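Local atomic coordinates of putative ABC transporter, periplasmic binding protein, amino acid (Neisseria gonorrhoeae, PDB entry 2YJP), a protein that binds L-cysteine as a periplasmic solute receptor and probably delivers it to an ABC transporter for uptake into the cell. Residues A[102-105]-A[111-114]. The protein carries 1 engineered substitution. Sequence-based numbering, arbitrary orientation.
Sequences VLTE and EYVR. With ZN (zinc ion), chain G.
The ring of Tyr112 meets Val102, Leu103 and Thr104 along its CD2–CE2 side, and all three come in obliquely. Thr104 gives two atoms to this side: OG1 lies 3.8 Å from Tyr112 CD2, and its CG2 is nearly as close. Farther out, Val102 CG1 packs at 4.0 Å against Tyr112 CE2, the apolar part of the contact. The carbonyl oxygen of Leu103 approaches the same carbon, while the Leu103 side chain points away from the helix and touches Val61 of strand 57-61. Val102 CG1 stands opposite its own backbone N (chi1 171°), a setting that turns this branch to the ring.

In the α/β lobe of this family 3 solute-binding protein, the contact joins the C-terminal end of strand 99-103, an outer strand of a parallel three-stranded sheet, to the last turn of helix 109-114. The CA atoms of Thr104 and Tyr112 are 8.0 Å apart, and the ring spans that gap. No direct hydrogen bond crosses it. A water links the two sides instead, accepting from Glu105 N and lying 2.7 Å from Tyr112 OH, so that it bridges the phenol and the backbone just past the strand. Thr104 OG1 is itself tied back by donating to Val102 O at 3.1 Å, from well above the carbonyl plane (49° out of it).

Beyond the ring, Glu105 runs extended past CG and grips a zinc ion with both carboxylate oxygens, unequally: OE2 is 2.1 Å and OE1 2.5 Å from the metal. Asp192 is a further ligand of this zinc.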
ATOM      1  N   VAL A 102       0.295 -12.747  -5.697  1.00 20.68           N
ATOM      2  CA  VAL A 102      -0.588 -13.364  -4.756  1.00 21.34           C
ATOM      3  C   VAL A 102      -1.354 -12.198  -4.126  1.00 21.02           C
ATOM      4  O   VAL A 102      -0.759 -11.277  -3.547  1.00 20.43           O
ATOM      5  CB  VAL A 102       0.227 -14.165  -3.680  1.00 22.49           C
ATOM      6  CG1 VAL A 102      -0.686 -14.641  -2.529  1.00 22.28           C
ATOM      7  CG2 VAL A 102       0.986 -15.338  -4.320  1.00 22.88           C
ATOM      8  N   LEU A 103      -2.667 -12.201  -4.271  1.00 20.98           N
ATOM      9  CA  LEU A 103      -3.462 -11.113  -3.756  1.00 20.77           C
ATOM     10  C   LEU A 103      -3.524 -11.222  -2.251  1.00 21.61           C
ATOM     11  O   LEU A 103      -3.858 -12.287  -1.685  1.00 22.52           O
ATOM     12  CB  LEU A 103      -4.873 -11.093  -4.375  1.00 21.47           C
ATOM     13  CG  LEU A 103      -4.948 -10.918  -5.894  1.00 22.43           C
ATOM     14  CD1 LEU A 103      -6.444 -10.762  -6.376  1.00 24.58           C
ATOM     15  CD2 LEU A 103      -4.073  -9.812  -6.446  1.00 18.35           C
ATOM     16  N   THR A 104      -3.196 -10.128  -1.591  1.00 20.98           N
ATOM     17  CA  THR A 104      -3.068 -10.162  -0.154  1.00 22.53           C
ATOM     18  C   THR A 104      -3.945  -9.100   0.493  1.00 22.26           C
ATOM     19  O   THR A 104      -3.752  -7.945   0.169  1.00 22.26           O
ATOM     20  CB  THR A 104      -1.581  -9.849   0.227  1.00 22.97           C
ATOM     21  OG1 THR A 104      -0.709 -10.703  -0.514  1.00 23.52           O
ATOM     22  CG2 THR A 104      -1.312 -10.134   1.692  1.00 22.99           C
ATOM     23  N   GLU A 105      -4.871  -9.455   1.394  1.00 21.54           N
ATOM     24  CA  GLU A 105      -5.482  -8.445   2.335  1.00 22.17           C
ATOM     25  C   GLU A 105      -4.441  -7.698   3.193  1.00 21.31           C
ATOM     26  O   GLU A 105      -3.361  -8.255   3.520  1.00 20.98           O
ATOM     27  CB  GLU A 105      -6.447  -9.102   3.307  1.00 22.87           C
ATOM     28  CG  GLU A 105      -7.530  -9.947   2.599  1.00 29.25           C
ATOM     29  CD  GLU A 105      -8.556 -10.580   3.536  1.00 33.18           C
ATOM     30  OE1 GLU A 105      -8.303 -10.684   4.750  1.00 34.48           O
ATOM     31  OE2 GLU A 105      -9.650 -10.975   3.055  1.00 39.59           O
ATOM     32  N   GLU A 111       1.597 -12.368   8.000  1.00 24.51           N
ATOM     33  CA  GLU A 111       1.434 -13.815   7.962  1.00 27.39           C
ATOM     34  C   GLU A 111       1.917 -14.513   6.655  1.00 26.39           C
ATOM     35  O   GLU A 111       2.450 -15.593   6.687  1.00 26.76           O
ATOM     36  CB  GLU A 111      -0.042 -14.189   8.262  1.00 28.35           C
ATOM     37  CG  GLU A 111      -0.328 -15.704   8.177  1.00 34.49           C
ATOM     38  CD  GLU A 111       0.571 -16.548   9.115  1.00 44.58           C
ATOM     39  OE1 GLU A 111       0.777 -16.196  10.291  1.00 47.16           O
ATOM     40  OE2 GLU A 111       1.094 -17.595   8.708  1.00 48.55           O
ATOM     41  N   TYR A 112       1.730 -13.865   5.519  1.00 25.49           N
ATOM     42  CA  TYR A 112       1.972 -14.500   4.226  1.00 25.58           C
ATOM     43  C   TYR A 112       3.450 -14.551   3.969  1.00 25.74           C
ATOM     44  O   TYR A 112       3.960 -15.515   3.406  1.00 26.00           O
ATOM     45  CB  TYR A 112       1.297 -13.696   3.103  1.00 24.41           C
ATOM     46  CG  TYR A 112      -0.157 -14.069   2.786  1.00 25.73           C
ATOM     47  CD1 TYR A 112      -1.003 -14.557   3.689  1.00 26.31           C
ATOM     48  CD2 TYR A 112      -0.651 -13.926   1.572  1.00 25.54           C
ATOM     49  CE1 TYR A 112      -2.320 -14.879   3.359  1.00 27.02           C
ATOM     50  CE2 TYR A 112      -1.960 -14.209   1.262  1.00 26.62           C
ATOM     51  CZ  TYR A 112      -2.790 -14.688   2.132  1.00 28.62           C
ATOM     52  OH  TYR A 112      -4.085 -14.975   1.732  1.00 29.54           O
ATOM     53  N   VAL A 113       4.141 -13.494   4.379  1.00 25.21           N
ATOM     54  CA  VAL A 113       5.581 -13.452   4.220  1.00 25.85           C
ATOM     55  C   VAL A 113       6.243 -14.306   5.294  1.00 27.75           C
ATOM     56  O   VAL A 113       7.239 -14.965   5.025  1.00 28.73           O
ATOM     57  CB  VAL A 113       6.081 -11.968   4.254  1.00 25.88           C
ATOM     58  CG1 VAL A 113       6.862 -11.693   5.378  1.00 25.87           C
ATOM     59  CG2 VAL A 113       7.125 -11.818   3.440  1.00 22.78           C
ATOM     60  N   ARG A 114       5.662 -14.305   6.496  1.00 28.81           N
ATOM     61  CA  ARG A 114       6.223 -15.064   7.598  1.00 31.49           C
ATOM     62  C   ARG A 114       6.169 -16.570   7.341  1.00 32.90           C
ATOM     63  O   ARG A 114       7.142 -17.287   7.608  1.00 33.65           O
ATOM     64  CB  ARG A 114       5.465 -14.779   8.893  1.00 32.43           C
ATOM     65  CG  ARG A 114       6.288 -15.050  10.127  1.00 38.21           C
ATOM     66  CD  ARG A 114       5.492 -15.529  11.342  1.00 46.81           C
ATOM     67  NE  ARG A 114       4.164 -14.943  11.452  1.00 48.41           N
ATOM     68  CZ  ARG A 114       3.867 -13.872  12.183  1.00 52.37           C
ATOM     69  NH1 ARG A 114       4.824 -13.235  12.866  1.00 51.71           N
ATOM     70  NH2 ARG A 114       2.597 -13.448  12.240  1.00 51.60           N
TER
HETATM   71 ZN    ZN G1272     -10.621 -11.591   4.783  1.00 29.74          ZN
HETATM   72  O   HOH W   1      -5.100 -12.473   1.713  1.00 27.59           O